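Local coordinates for protein SSD1 (Saccharomyces cerevisiae S288C, PDB 7AM1) that binds the untranslated regions of mRNAs and represses their translation, as a non-enzymatic pseudonuclease member of the RNase II family, at residues Leu525-Asp530 / Leu626-Met631; Leu573-Met578 / Pro632-Phe637; Asn602-Leu607 / Gly648-Asn653. All coordinates share one frame; numbering follows the deposited sequence.

From the N terminus the chain passes through 525-530, 573-578 and 602-607 before any partner returns; 626-631, 632-637 and 648-653 then follow in the same order. The three contacts therefore all cross one another, and none nests. Contact 1 closes a largely helical loop of 95 residues by joining helix 523-529 to the end of helix 617-629. Contact 2, whose second segment follows directly on that of contact 1, closes a 53-residue loop by pairing strands 573-576 and 635-638. Contact 3 closes 40 residues, bringing the loop after that strand back to the start of helix 604-612. All lie in the RNB domain and touch: Asp529 reaches Arg575 and His649, and Gln577 bonds to the backbone of Tyr650 and Ala651.

Contact 1. Residues Leu525-Asp530 / Leu626-Met631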
ATOM      1  N   LEU A 525      -2.340  -5.344   7.150  1.00 37.26           N
ATOM      2  CA  LEU A 525      -1.080  -5.344   7.886  1.00 37.60           C
ATOM      3  C   LEU A 525       0.021  -6.034   7.083  1.00 34.20           C
ATOM      4  O   LEU A 525       1.172  -5.586   7.091  1.00 33.64           O
ATOM      5  CB  LEU A 525      -1.247  -6.002   9.253  1.00 40.16           C
ATOM      6  CG  LEU A 525      -2.237  -5.350  10.224  1.00 42.78           C
ATOM      7  CD1 LEU A 525      -1.920  -5.777  11.658  1.00 44.31           C
ATOM      8  CD2 LEU A 525      -2.270  -3.835  10.104  1.00 43.61           C
ATOM      9  N   GLU A 526      -0.310  -7.110   6.361  1.00 33.79           N
ATOM     10  CA  GLU A 526       0.685  -7.730   5.486  1.00 33.11           C
ATOM     11  C   GLU A 526       1.270  -6.708   4.516  1.00 32.78           C
ATOM     12  O   GLU A 526       2.485  -6.685   4.285  1.00 30.66           O
ATOM     13  CB  GLU A 526       0.065  -8.911   4.733  1.00 33.37           C
ATOM     14  CG  GLU A 526       0.788  -9.340   3.447  1.00 33.96           C
ATOM     15  CD  GLU A 526       2.185  -9.907   3.669  1.00 35.58           C
ATOM     16  OE1 GLU A 526       2.568 -10.166   4.831  1.00 35.32           O
ATOM     17  OE2 GLU A 526       2.896 -10.111   2.660  1.00 35.89           O
ATOM     18  N   SER A 527       0.422  -5.833   3.957  1.00 34.62           N
ATOM     19  CA  SER A 527       0.883  -4.880   2.953  1.00 33.75           C
ATOM     20  C   SER A 527       1.779  -3.802   3.546  1.00 32.89           C
ATOM     21  O   SER A 527       2.439  -3.085   2.787  1.00 33.51           O
ATOM     22  CB  SER A 527      -0.310  -4.242   2.219  1.00 34.21           C
ATOM     23  OG  SER A 527      -0.930  -3.223   2.979  1.00 34.48           O
ATOM     24  N   LEU A 528       1.804  -3.652   4.872  1.00 32.45           N
ATOM     25  CA  LEU A 528       2.819  -2.813   5.491  1.00 33.60           C
ATOM     26  C   LEU A 528       4.217  -3.392   5.324  1.00 34.20           C
ATOM     27  O   LEU A 528       5.191  -2.638   5.382  1.00 34.03           O
ATOM     28  CB  LEU A 528       2.526  -2.621   6.979  1.00 34.99           C
ATOM     29  CG  LEU A 528       1.296  -1.783   7.332  1.00 38.40           C
ATOM     30  CD1 LEU A 528       0.981  -1.920   8.819  1.00 40.73           C
ATOM     31  CD2 LEU A 528       1.506  -0.313   6.955  1.00 38.89           C
ATOM     32  N   ASP A 529       4.347  -4.704   5.121  1.00 33.96           N
ATOM     33  CA  ASP A 529       5.674  -5.284   4.982  1.00 32.56           C
ATOM     34  C   ASP A 529       6.055  -5.609   3.547  1.00 31.12           C
ATOM     35  O   ASP A 529       7.226  -5.476   3.190  1.00 30.84           O
ATOM     36  CB  ASP A 529       5.810  -6.568   5.805  1.00 34.25           C
ATOM     37  CG  ASP A 529       7.237  -7.065   5.840  1.00 34.18           C
ATOM     38  OD1 ASP A 529       8.078  -6.367   6.449  1.00 33.72           O
ATOM     39  OD2 ASP A 529       7.524  -8.126   5.242  1.00 33.72           O
ATOM     40  N   ASP A 530       5.102  -5.988   2.703  1.00 33.16           N
ATOM     41  CA  ASP A 530       5.439  -6.546   1.402  1.00 34.22           C
ATOM     42  C   ASP A 530       4.286  -6.282   0.447  1.00 33.72           C
ATOM     43  O   ASP A 530       3.202  -5.859   0.851  1.00 33.66           O
ATOM     44  CB  ASP A 530       5.734  -8.047   1.546  1.00 35.98           C
ATOM     45  CG  ASP A 530       6.622  -8.593   0.451  1.00 38.46           C
ATOM     46  OD1 ASP A 530       7.169  -7.808  -0.349  1.00 39.19           O
ATOM     47  OD2 ASP A 530       6.763  -9.837   0.394  1.00 40.39           O
ATOM     48  N   LEU A 626      -8.850   1.074  10.213  1.00 35.35           N
ATOM     49  CA  LEU A 626      -8.471   2.133  11.144  1.00 37.16           C
ATOM     50  C   LEU A 626      -7.061   1.920  11.685  1.00 36.24           C
ATOM     51  O   LEU A 626      -6.271   2.869  11.775  1.00 36.37           O
ATOM     52  CB  LEU A 626      -9.478   2.199  12.292  1.00 40.43           C
ATOM     53  CG  LEU A 626     -10.918   2.552  11.904  1.00 42.71           C
ATOM     54  CD1 LEU A 626     -11.817   2.545  13.128  1.00 44.56           C
ATOM     55  CD2 LEU A 626     -10.986   3.892  11.202  1.00 43.38           C
ATOM     56  N   LEU A 627      -6.729   0.682  12.057  1.00 36.10           N
ATOM     57  CA  LEU A 627      -5.392   0.391  12.562  1.00 38.04           C
ATOM     58  C   LEU A 627      -4.340   0.636  11.488  1.00 36.74           C
ATOM     59  O   LEU A 627      -3.305   1.259  11.748  1.00 37.25           O
ATOM     60  CB  LEU A 627      -5.336  -1.054  13.057  1.00 39.40           C
ATOM     61  CG  LEU A 627      -3.980  -1.549  13.558  1.00 41.88           C
ATOM     62  CD1 LEU A 627      -3.490  -0.682  14.702  1.00 44.32           C
ATOM     63  CD2 LEU A 627      -4.076  -2.998  13.984  1.00 42.17           C
ATOM     64  N   PHE A 628      -4.613   0.185  10.264  1.00 36.35           N
ATOM     65  CA  PHE A 628      -3.665   0.319   9.163  1.00 37.60           C
ATOM     66  C   PHE A 628      -3.263   1.771   8.940  1.00 41.03           C
ATOM     67  O   PHE A 628      -2.110   2.050   8.582  1.00 41.10           O
ATOM     68  CB  PHE A 628      -4.300  -0.295   7.912  1.00 37.15           C
ATOM     69  CG  PHE A 628      -3.522  -0.087   6.653  1.00 38.19           C
ATOM     70  CD1 PHE A 628      -2.391  -0.837   6.388  1.00 38.10           C
ATOM     71  CD2 PHE A 628      -3.944   0.833   5.710  1.00 39.83           C
ATOM     72  CE1 PHE A 628      -1.682  -0.655   5.217  1.00 38.57           C
ATOM     73  CE2 PHE A 628      -3.238   1.021   4.538  1.00 40.71           C
ATOM     74  CZ  PHE A 628      -2.107   0.273   4.292  1.00 40.12           C
ATOM     75  N   LYS A 629      -4.184   2.708   9.181  1.00 43.18           N
ATOM     76  CA  LYS A 629      -3.914   4.113   8.927  1.00 44.97           C
ATOM     77  C   LYS A 629      -2.930   4.719   9.910  1.00 44.90           C
ATOM     78  O   LYS A 629      -2.345   5.766   9.612  1.00 45.04           O
ATOM     79  CB  LYS A 629      -5.194   4.938   9.032  1.00 47.65           C
ATOM     80  CG  LYS A 629      -6.244   4.647   8.025  1.00 49.50           C
ATOM     81  CD  LYS A 629      -7.405   5.585   8.277  1.00 51.06           C
ATOM     82  CE  LYS A 629      -8.556   5.298   7.360  1.00 49.40           C
ATOM     83  NZ  LYS A 629      -9.419   6.487   7.272  1.00 48.58           N
ATOM     84  N   THR A 630      -2.723   4.095  11.062  1.00 43.59           N
ATOM     85  CA  THR A 630      -1.864   4.680  12.079  1.00 45.53           C
ATOM     86  C   THR A 630      -0.395   4.348  11.878  1.00 45.44           C
ATOM     87  O   THR A 630       0.442   4.826  12.652  1.00 46.29           O
ATOM     88  CB  THR A 630      -2.305   4.217  13.471  1.00 47.90           C
ATOM     89  OG1 THR A 630      -2.036   2.817  13.620  1.00 48.85           O
ATOM     90  CG2 THR A 630      -3.789   4.479  13.677  1.00 49.23           C
ATOM     91  N   MET A 631      -0.055   3.562  10.858  1.00 46.45           N
ATOM     92  CA  MET A 631       1.288   3.022  10.765  1.00 49.24           C
ATOM     93  C   MET A 631       1.922   3.263   9.405  1.00 47.50           C
ATOM     94  O   MET A 631       1.263   3.109   8.371  1.00 46.04           O
ATOM     95  CB  MET A 631       1.277   1.517  11.036  1.00 52.70           C
ATOM     96  CG  MET A 631       1.284   1.188  12.496  1.00 56.51           C
ATOM     97  SD  MET A 631       1.411  -0.575  12.768  1.00 56.75           S
ATOM     98  CE  MET A 631      -0.215  -1.107  12.235  1.00 54.98           C
TER
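Leu627 meets Leu525 where two helices of the RNB domain, 523-529 and 617-629, come together in an apolar helix-helix interface within the helical part of the domain. The touch is between branch tips, Leu627 CD2 lying 4.2 Å from Leu525 CD1. Next along the chain, Phe628 brings its ring against the other helix. CG stands anti to the backbone N (chi1 173°), and the ring's CE1 corner approaches Leu528 CD2 at 3.6 Å, the two side chains running alongside each other with their tips pointing opposite ways. The same CE1 is 3.5 Å from Ser527 OG. That hydroxyl has its hydrogen-bonding partner in its own helix, at Leu524 O, and a small serine leaves room for the ring beside it. Tyr707 of helix 689-725 touches both Ser527 and Phe628, adding a third helix at this place. Thr630 takes no part in the interface but shapes the end of its helix: Thr630 OG1 bonds to Leu627 O at 2.7 Å, lying where a lone pair of the carbonyl oxygen points, while Thr630 N shares the same acceptor. Two donors thus satisfy a carbonyl at a point where the helix is giving out. Met631 follows in extended conformation and points back at the first helix. Its flexible thioether chain can bend to reach both leucines: a turn at chi3 (-71°) sets the methyl against them, with Met631 CE 4.0 Å from Leu525 CD2 and 3.7 Å from Leu528 CD1.

Contact 2. Residues Leu573-Met578 / Pro632-Phe637; sequences LLRRQM and PRARYF
Arg635 N donates to Arg576 O at 2.8 Å, almost straight (164°), and Arg576 N returns a bond to Arg635 O. A second hydrogen-bonded pair, Leu574 with Phe637, completes a two-stranded antiparallel ladder of the RNB domain, with Leu574 N 2.8 Å from Phe637 O. Between them Arg575 and Tyr636 form the non-hydrogen-bonded pair. CG of Arg575 stands anti to the backbone N (chi1 -176°), and the chain runs extended to NE, which Asp529 holds. Arg575 NH1 points onto the centre of the Tyr636 ring, the planes about 50° apart, in a cation-pi contact with Arg575 CZ 4.3 Å from the centroid of the Tyr636 ring. Ala634, small enough to fit, sets CB over the guanidinium face away from Tyr636 OH, which bonds to His659. On the other face of the sheet, Arg576 uses its aliphatic part: CD makes a CH-pi contact 4.2 Å from the centroid of Phe637. Past the strands, Gln577 NE2 bonds to Pro632 O at 2.9 Å, the acceptor lying in the amide plane, and a water links Met578 N to Arg633 O. Helices 668-681 and 689-725 touch the Tyr636 side chain, Leu573 packs on Val671 and Val672, and Gln577 and Ala634 reach helix 523-529.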
ATOM      1  N   LEU A 573      21.711  -6.445   7.545  1.00 39.34           N
ATOM      2  CA  LEU A 573      20.588  -5.756   6.914  1.00 39.62           C
ATOM      3  C   LEU A 573      19.313  -6.384   7.460  1.00 37.91           C
ATOM      4  O   LEU A 573      19.033  -7.560   7.206  1.00 39.16           O
ATOM      5  CB  LEU A 573      20.646  -5.854   5.393  1.00 42.43           C
ATOM      6  CG  LEU A 573      19.579  -5.041   4.641  1.00 45.83           C
ATOM      7  CD1 LEU A 573      19.890  -5.030   3.154  1.00 48.33           C
ATOM      8  CD2 LEU A 573      18.151  -5.541   4.860  1.00 45.81           C
ATOM      9  N   LEU A 574      18.567  -5.615   8.237  1.00 35.95           N
ATOM     10  CA  LEU A 574      17.368  -6.068   8.916  1.00 35.71           C
ATOM     11  C   LEU A 574      16.173  -5.257   8.419  1.00 38.60           C
ATOM     12  O   LEU A 574      16.302  -4.374   7.568  1.00 39.19           O
ATOM     13  CB  LEU A 574      17.553  -5.937  10.429  1.00 37.19           C
ATOM     14  CG  LEU A 574      18.727  -6.742  11.000  1.00 37.81           C
ATOM     15  CD1 LEU A 574      18.924  -6.440  12.479  1.00 38.08           C
ATOM     16  CD2 LEU A 574      18.513  -8.227  10.785  1.00 38.54           C
ATOM     17  N   ARG A 575      15.000  -5.555   8.968  1.00 37.87           N
ATOM     18  CA  ARG A 575      13.773  -4.873   8.576  1.00 37.38           C
ATOM     19  C   ARG A 575      12.920  -4.687   9.817  1.00 37.17           C
ATOM     20  O   ARG A 575      12.652  -5.653  10.535  1.00 37.56           O
ATOM     21  CB  ARG A 575      13.017  -5.663   7.506  1.00 35.03           C
ATOM     22  CG  ARG A 575      11.774  -4.971   6.970  1.00 33.79           C
ATOM     23  CD  ARG A 575      11.338  -5.625   5.674  1.00 31.52           C
ATOM     24  NE  ARG A 575      10.152  -5.009   5.095  1.00 30.68           N
ATOM     25  CZ  ARG A 575      10.159  -3.905   4.352  1.00 30.27           C
ATOM     26  NH1 ARG A 575      11.290  -3.253   4.105  1.00 30.18           N
ATOM     27  NH2 ARG A 575       9.018  -3.444   3.865  1.00 30.16           N
ATOM     28  N   ARG A 576      12.540  -3.448  10.095  1.00 35.34           N
ATOM     29  CA  ARG A 576      11.733  -3.152  11.264  1.00 35.69           C
ATOM     30  C   ARG A 576      10.461  -2.432  10.846  1.00 35.63           C
ATOM     31  O   ARG A 576      10.303  -2.004   9.703  1.00 36.06           O
ATOM     32  CB  ARG A 576      12.510  -2.315  12.283  1.00 36.77           C
ATOM     33  CG  ARG A 576      12.883  -0.912  11.832  1.00 38.73           C
ATOM     34  CD  ARG A 576      13.615  -0.240  12.965  1.00 45.03           C
ATOM     35  NE  ARG A 576      13.880   1.170  12.722  1.00 50.29           N
ATOM     36  CZ  ARG A 576      14.016   2.076  13.684  1.00 55.02           C
ATOM     37  NH1 ARG A 576      13.885   1.722  14.958  1.00 56.95           N
ATOM     38  NH2 ARG A 576      14.273   3.339  13.372  1.00 56.14           N
ATOM     39  N   GLN A 577       9.550  -2.304  11.803  1.00 36.81           N
ATOM     40  CA  GLN A 577       8.270  -1.649  11.565  1.00 39.19           C
ATOM     41  C   GLN A 577       7.827  -1.061  12.892  1.00 42.61           C
ATOM     42  O   GLN A 577       7.615  -1.800  13.858  1.00 40.05           O
ATOM     43  CB  GLN A 577       7.242  -2.634  11.016  1.00 38.59           C
ATOM     44  CG  GLN A 577       6.084  -1.985  10.280  1.00 39.30           C
ATOM     45  CD  GLN A 577       4.919  -1.655  11.186  1.00 41.46           C
ATOM     46  OE1 GLN A 577       4.696  -2.318  12.199  1.00 43.53           O
ATOM     47  NE2 GLN A 577       4.149  -0.642  10.807  1.00 40.76           N
ATOM     48  N   MET A 578       7.731   0.264  12.949  1.00 48.31           N
ATOM     49  CA  MET A 578       7.556   0.946  14.219  1.00 53.71           C
ATOM     50  C   MET A 578       6.100   0.918  14.660  1.00 49.76           C
ATOM     51  O   MET A 578       5.174   0.988  13.846  1.00 48.95           O
ATOM     52  CB  MET A 578       8.048   2.392  14.124  1.00 63.15           C
ATOM     53  CG  MET A 578       8.775   2.867  15.380  1.00 73.47           C
ATOM     54  SD  MET A 578       9.835   4.305  15.111  1.00 80.66           S
ATOM     55  N   PRO A 632       3.199   3.624   9.375  1.00 48.67           N
ATOM     56  CA  PRO A 632       3.937   3.625   8.113  1.00 46.10           C
ATOM     57  C   PRO A 632       4.374   2.206   7.779  1.00 42.21           C
ATOM     58  O   PRO A 632       4.349   1.300   8.614  1.00 42.03           O
ATOM     59  CB  PRO A 632       5.135   4.527   8.411  1.00 49.07           C
ATOM     60  CG  PRO A 632       5.431   4.228   9.856  1.00 51.45           C
ATOM     61  CD  PRO A 632       4.074   3.985  10.510  1.00 51.61           C
ATOM     62  N   ARG A 633       4.798   2.030   6.535  1.00 38.56           N
ATOM     63  CA  ARG A 633       5.338   0.753   6.111  1.00 37.60           C
ATOM     64  C   ARG A 633       6.636   0.431   6.842  1.00 33.41           C
ATOM     65  O   ARG A 633       7.276   1.297   7.443  1.00 32.25           O
ATOM     66  CB  ARG A 633       5.596   0.757   4.611  1.00 38.93           C
ATOM     67  CG  ARG A 633       4.344   0.905   3.788  1.00 38.84           C
ATOM     68  CD  ARG A 633       4.656   0.504   2.380  1.00 37.95           C
ATOM     69  NE  ARG A 633       4.366  -0.903   2.143  1.00 36.03           N
ATOM     70  CZ  ARG A 633       5.028  -1.680   1.293  1.00 34.13           C
ATOM     71  NH1 ARG A 633       6.062  -1.207   0.607  1.00 33.57           N
ATOM     72  NH2 ARG A 633       4.652  -2.943   1.137  1.00 32.89           N
ATOM     73  N   ALA A 634       7.007  -0.846   6.794  1.00 34.78           N
ATOM     74  CA  ALA A 634       8.263  -1.312   7.363  1.00 35.54           C
ATOM     75  C   ALA A 634       9.450  -0.697   6.620  1.00 35.78           C
ATOM     76  O   ALA A 634       9.314  -0.150   5.519  1.00 35.08           O
ATOM     77  CB  ALA A 634       8.329  -2.840   7.306  1.00 36.79           C
ATOM     78  N   ARG A 635      10.631  -0.791   7.235  1.00 33.79           N
ATOM     79  CA  ARG A 635      11.838  -0.209   6.661  1.00 38.54           C
ATOM     80  C   ARG A 635      13.013  -1.168   6.784  1.00 36.29           C
ATOM     81  O   ARG A 635      13.264  -1.703   7.867  1.00 37.69           O
ATOM     82  CB  ARG A 635      12.222   1.101   7.361  1.00 48.11           C
ATOM     83  CG  ARG A 635      11.107   2.117   7.475  1.00 60.35           C
ATOM     84  CD  ARG A 635      11.619   3.422   8.065  1.00 73.90           C
ATOM     85  NE  ARG A 635      12.056   4.319   6.996  1.00 85.47           N
ATOM     86  CZ  ARG A 635      13.303   4.422   6.541  1.00 94.46           C
ATOM     87  NH1 ARG A 635      14.282   3.687   7.056  1.00 97.77           N
ATOM     88  NH2 ARG A 635      13.571   5.270   5.557  1.00 97.23           N
ATOM     89  N   TYR A 636      13.747  -1.362   5.693  1.00 36.11           N
ATOM     90  CA  TYR A 636      15.079  -1.933   5.812  1.00 37.01           C
ATOM     91  C   TYR A 636      15.986  -0.969   6.574  1.00 39.00           C
ATOM     92  O   TYR A 636      15.831   0.254   6.497  1.00 40.19           O
ATOM     93  CB  TYR A 636      15.689  -2.222   4.443  1.00 36.45           C
ATOM     94  CG  TYR A 636      14.895  -3.168   3.574  1.00 34.83           C
ATOM     95  CD1 TYR A 636      14.705  -4.497   3.938  1.00 34.31           C
ATOM     96  CD2 TYR A 636      14.369  -2.738   2.369  1.00 34.46           C
ATOM     97  CE1 TYR A 636      13.988  -5.364   3.132  1.00 34.32           C
ATOM     98  CE2 TYR A 636      13.659  -3.585   1.560  1.00 34.35           C
ATOM     99  CZ  TYR A 636      13.464  -4.896   1.939  1.00 34.55           C
ATOM    100  OH  TYR A 636      12.750  -5.735   1.117  1.00 34.52           O
ATOM    101  N   PHE A 637      16.946  -1.532   7.305  1.00 37.59           N
ATOM    102  CA  PHE A 637      17.904  -0.737   8.060  1.00 39.43           C
ATOM    103  C   PHE A 637      19.126  -1.594   8.363  1.00 41.52           C
ATOM    104  O   PHE A 637      19.074  -2.824   8.298  1.00 41.39           O
ATOM    105  CB  PHE A 637      17.301  -0.200   9.362  1.00 39.86           C
ATOM    106  CG  PHE A 637      17.100  -1.254  10.418  1.00 40.71           C
ATOM    107  CD1 PHE A 637      16.021  -2.124  10.354  1.00 39.08           C
ATOM    108  CD2 PHE A 637      17.998  -1.383  11.466  1.00 42.53           C
ATOM    109  CE1 PHE A 637      15.835  -3.097  11.327  1.00 39.03           C
ATOM    110  CE2 PHE A 637      17.818  -2.349  12.440  1.00 42.86           C
ATOM    111  CZ  PHE A 637      16.738  -3.208  12.370  1.00 40.76           C
TER
HETATM  112  O   HOH W   1       8.632  -0.693   2.868  1.00 36.24           O
HETATM  113  O   HOH W   2       8.152   1.543  10.192  1.00 40.07           O

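Contact 3. Residues Asn602-Leu607 / Gly648-Asn653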
ATOM      1  N   ASN A 602      -2.083  -1.900  24.259  1.00 66.99           N
ATOM      2  CA  ASN A 602      -0.753  -1.500  24.703  1.00 69.06           C
ATOM      3  C   ASN A 602       0.369  -2.295  24.045  1.00 67.59           C
ATOM      4  O   ASN A 602       1.526  -1.858  24.097  1.00 70.51           O
ATOM      5  CB  ASN A 602      -0.653  -1.646  26.225  1.00 71.73           C
ATOM      6  N   THR A 603       0.066  -3.450  23.452  1.00 60.63           N
ATOM      7  CA  THR A 603       1.053  -4.248  22.740  1.00 56.23           C
ATOM      8  C   THR A 603       0.433  -4.772  21.452  1.00 54.68           C
ATOM      9  O   THR A 603      -0.780  -4.985  21.375  1.00 54.54           O
ATOM     10  CB  THR A 603       1.560  -5.442  23.566  1.00 55.43           C
ATOM     11  OG1 THR A 603       0.463  -6.310  23.880  1.00 56.39           O
ATOM     12  CG2 THR A 603       2.226  -4.973  24.853  1.00 55.48           C
ATOM     13  N   ALA A 604       1.277  -4.979  20.438  1.00 54.71           N
ATOM     14  CA  ALA A 604       0.818  -5.645  19.224  1.00 53.34           C
ATOM     15  C   ALA A 604       0.126  -6.956  19.565  1.00 52.73           C
ATOM     16  O   ALA A 604      -0.901  -7.305  18.971  1.00 52.51           O
ATOM     17  CB  ALA A 604       1.996  -5.900  18.285  1.00 52.69           C
ATOM     18  N   ASP A 605       0.680  -7.683  20.537  1.00 51.74           N
ATOM     19  CA  ASP A 605       0.116  -8.947  20.993  1.00 50.93           C
ATOM     20  C   ASP A 605      -1.375  -8.822  21.282  1.00 49.21           C
ATOM     21  O   ASP A 605      -2.205  -9.473  20.639  1.00 48.45           O
ATOM     22  CB  ASP A 605       0.893  -9.401  22.238  1.00 53.69           C
ATOM     23  CG  ASP A 605       0.414 -10.726  22.792  1.00 56.69           C
ATOM     24  OD1 ASP A 605      -0.803 -10.984  22.762  1.00 57.97           O
ATOM     25  OD2 ASP A 605       1.258 -11.505  23.282  1.00 58.34           O
ATOM     26  N   GLU A 606      -1.735  -7.993  22.263  1.00 49.83           N
ATOM     27  CA  GLU A 606      -3.128  -7.921  22.688  1.00 51.92           C
ATOM     28  C   GLU A 606      -3.995  -7.185  21.675  1.00 50.60           C
ATOM     29  O   GLU A 606      -5.178  -7.508  21.525  1.00 52.12           O
ATOM     30  CB  GLU A 606      -3.218  -7.250  24.058  1.00 56.50           C
ATOM     31  CG  GLU A 606      -2.515  -8.033  25.161  1.00 61.06           C
ATOM     32  CD  GLU A 606      -3.125  -9.408  25.377  1.00 64.59           C
ATOM     33  OE1 GLU A 606      -4.324  -9.584  25.076  1.00 65.44           O
ATOM     34  OE2 GLU A 606      -2.401 -10.317  25.833  1.00 66.35           O
ATOM     35  N   LEU A 607      -3.430  -6.204  20.971  1.00 48.05           N
ATOM     36  CA  LEU A 607      -4.210  -5.449  19.996  1.00 47.76           C
ATOM     37  C   LEU A 607      -4.666  -6.351  18.854  1.00 46.87           C
ATOM     38  O   LEU A 607      -5.852  -6.382  18.503  1.00 46.12           O
ATOM     39  CB  LEU A 607      -3.380  -4.275  19.473  1.00 48.41           C
ATOM     40  CG  LEU A 607      -4.156  -3.109  18.858  1.00 49.93           C
ATOM     41  CD1 LEU A 607      -3.242  -1.904  18.652  1.00 50.86           C
ATOM     42  CD2 LEU A 607      -4.800  -3.534  17.551  1.00 49.43           C
ATOM     43  N   GLY A 648      12.232  -4.126  16.501  1.00 40.67           N
ATOM     44  CA  GLY A 648      11.000  -4.874  16.392  1.00 40.40           C
ATOM     45  C   GLY A 648      10.196  -4.527  15.153  1.00 39.35           C
ATOM     46  O   GLY A 648      10.264  -3.422  14.613  1.00 39.04           O
ATOM     47  N   HIS A 649       9.444  -5.519  14.692  1.00 35.66           N
ATOM     48  CA  HIS A 649       8.497  -5.395  13.586  1.00 35.33           C
ATOM     49  C   HIS A 649       7.113  -5.490  14.227  1.00 36.81           C
ATOM     50  O   HIS A 649       6.618  -6.592  14.497  1.00 36.78           O
ATOM     51  CB  HIS A 649       8.740  -6.482  12.548  1.00 35.58           C
ATOM     52  CG  HIS A 649       8.098  -6.220  11.220  1.00 35.82           C
ATOM     53  ND1 HIS A 649       6.743  -6.025  11.068  1.00 37.11           N
ATOM     54  CD2 HIS A 649       8.628  -6.153   9.975  1.00 36.19           C
ATOM     55  CE1 HIS A 649       6.468  -5.832   9.789  1.00 35.88           C
ATOM     56  NE2 HIS A 649       7.596  -5.908   9.104  1.00 35.11           N
ATOM     57  N   TYR A 650       6.511  -4.329  14.499  1.00 38.09           N
ATOM     58  CA  TYR A 650       5.279  -4.282  15.282  1.00 40.07           C
ATOM     59  C   TYR A 650       4.163  -5.084  14.620  1.00 39.06           C
ATOM     60  O   TYR A 650       3.509  -5.908  15.268  1.00 41.30           O
ATOM     61  CB  TYR A 650       4.847  -2.826  15.484  1.00 42.01           C
ATOM     62  CG  TYR A 650       3.561  -2.660  16.266  1.00 43.54           C
ATOM     63  CD1 TYR A 650       3.574  -2.540  17.652  1.00 44.92           C
ATOM     64  CD2 TYR A 650       2.335  -2.617  15.618  1.00 44.81           C
ATOM     65  CE1 TYR A 650       2.397  -2.385  18.368  1.00 46.48           C
ATOM     66  CE2 TYR A 650       1.156  -2.464  16.322  1.00 46.17           C
ATOM     67  CZ  TYR A 650       1.190  -2.348  17.694  1.00 46.93           C
ATOM     68  OH  TYR A 650       0.004  -2.198  18.378  1.00 47.54           O
ATOM     69  N   ALA A 651       3.929  -4.854  13.326  1.00 35.65           N
ATOM     70  CA  ALA A 651       2.790  -5.478  12.661  1.00 36.54           C
ATOM     71  C   ALA A 651       2.880  -6.998  12.687  1.00 37.86           C
ATOM     72  O   ALA A 651       1.846  -7.677  12.654  1.00 37.80           O
ATOM     73  CB  ALA A 651       2.679  -4.982  11.219  1.00 35.66           C
ATOM     74  N   LEU A 652       4.097  -7.548  12.721  1.00 38.63           N
ATOM     75  CA  LEU A 652       4.326  -8.986  12.781  1.00 37.48           C
ATOM     76  C   LEU A 652       4.590  -9.486  14.196  1.00 38.40           C
ATOM     77  O   LEU A 652       4.805 -10.689  14.382  1.00 38.59           O
ATOM     78  CB  LEU A 652       5.507  -9.374  11.887  1.00 37.29           C
ATOM     79  CG  LEU A 652       5.356  -9.116  10.390  1.00 39.35           C
ATOM     80  CD1 LEU A 652       6.640  -9.457   9.645  1.00 40.11           C
ATOM     81  CD2 LEU A 652       4.197  -9.896   9.824  1.00 40.83           C
ATOM     82  N   ASN A 653       4.607  -8.593  15.184  1.00 38.93           N
ATOM     83  CA  ASN A 653       4.888  -8.955  16.573  1.00 40.22           C
ATOM     84  C   ASN A 653       6.196  -9.731  16.685  1.00 39.96           C
ATOM     85  O   ASN A 653       6.309 -10.696  17.446  1.00 40.62           O
ATOM     86  CB  ASN A 653       3.739  -9.757  17.181  1.00 41.44           C
ATOM     87  CG  ASN A 653       3.835  -9.848  18.687  1.00 44.66           C
ATOM     88  OD1 ASN A 653       4.184  -8.876  19.352  1.00 45.60           O
ATOM     89  ND2 ASN A 653       3.550 -11.023  19.232  1.00 46.68           N
TER
HETATM   90  O   HOH W   3       3.483  -7.329  21.367  1.00 52.98           O
HETATM   91  O   HOH W   4       3.912 -11.626  22.039  1.00 54.21           O
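The Tyr650 ring carries Ala604 CB over one face, a CH-pi contact with CB 3.7 Å from the centroid and offset toward the rim; here the start of helix 604-612 meets the loop after strand 635-638 within the RNB domain. An alanine suits the place, because its lone methyl lets the helix settle close on the aromatic face. Chi1 of Tyr650 (179°) sends CG, the root of the ring, away from the backbone N. At the far end, Tyr650 OH reaches Leu607 CD1 at 3.3 Å. The second flat group, His649, belongs to the loop's own packing, with Leu652 CD1 over the centre of its ring. An alanine in place of Tyr650 would probably leave the Ala604 methyl without its aromatic face and open a gap beside Leu607. The polar half of the contact runs through water. One water accepts from Asp605 N at 2.9 Å and donates to Asn653 OD1 at 2.6 Å; another joins Asn653 ND2 to Asp605 OD2. Asparagine fits doubly, offering donor and acceptor while tolerating its left-handed backbone conformation; ND2 also donates to Arg510 O, and Asp605 OD1 pairs with Lys609. Thr603 is the helix N-cap: its OG1 takes the N-H of Glu606, nearly straight. Around the contact, Met585 of helix 582-595 touches both Tyr650 and Leu607, Gln577 just past strand 573-576 bonds to the backbone of Tyr650, and His649 reaches Asp529 of helix 523-529.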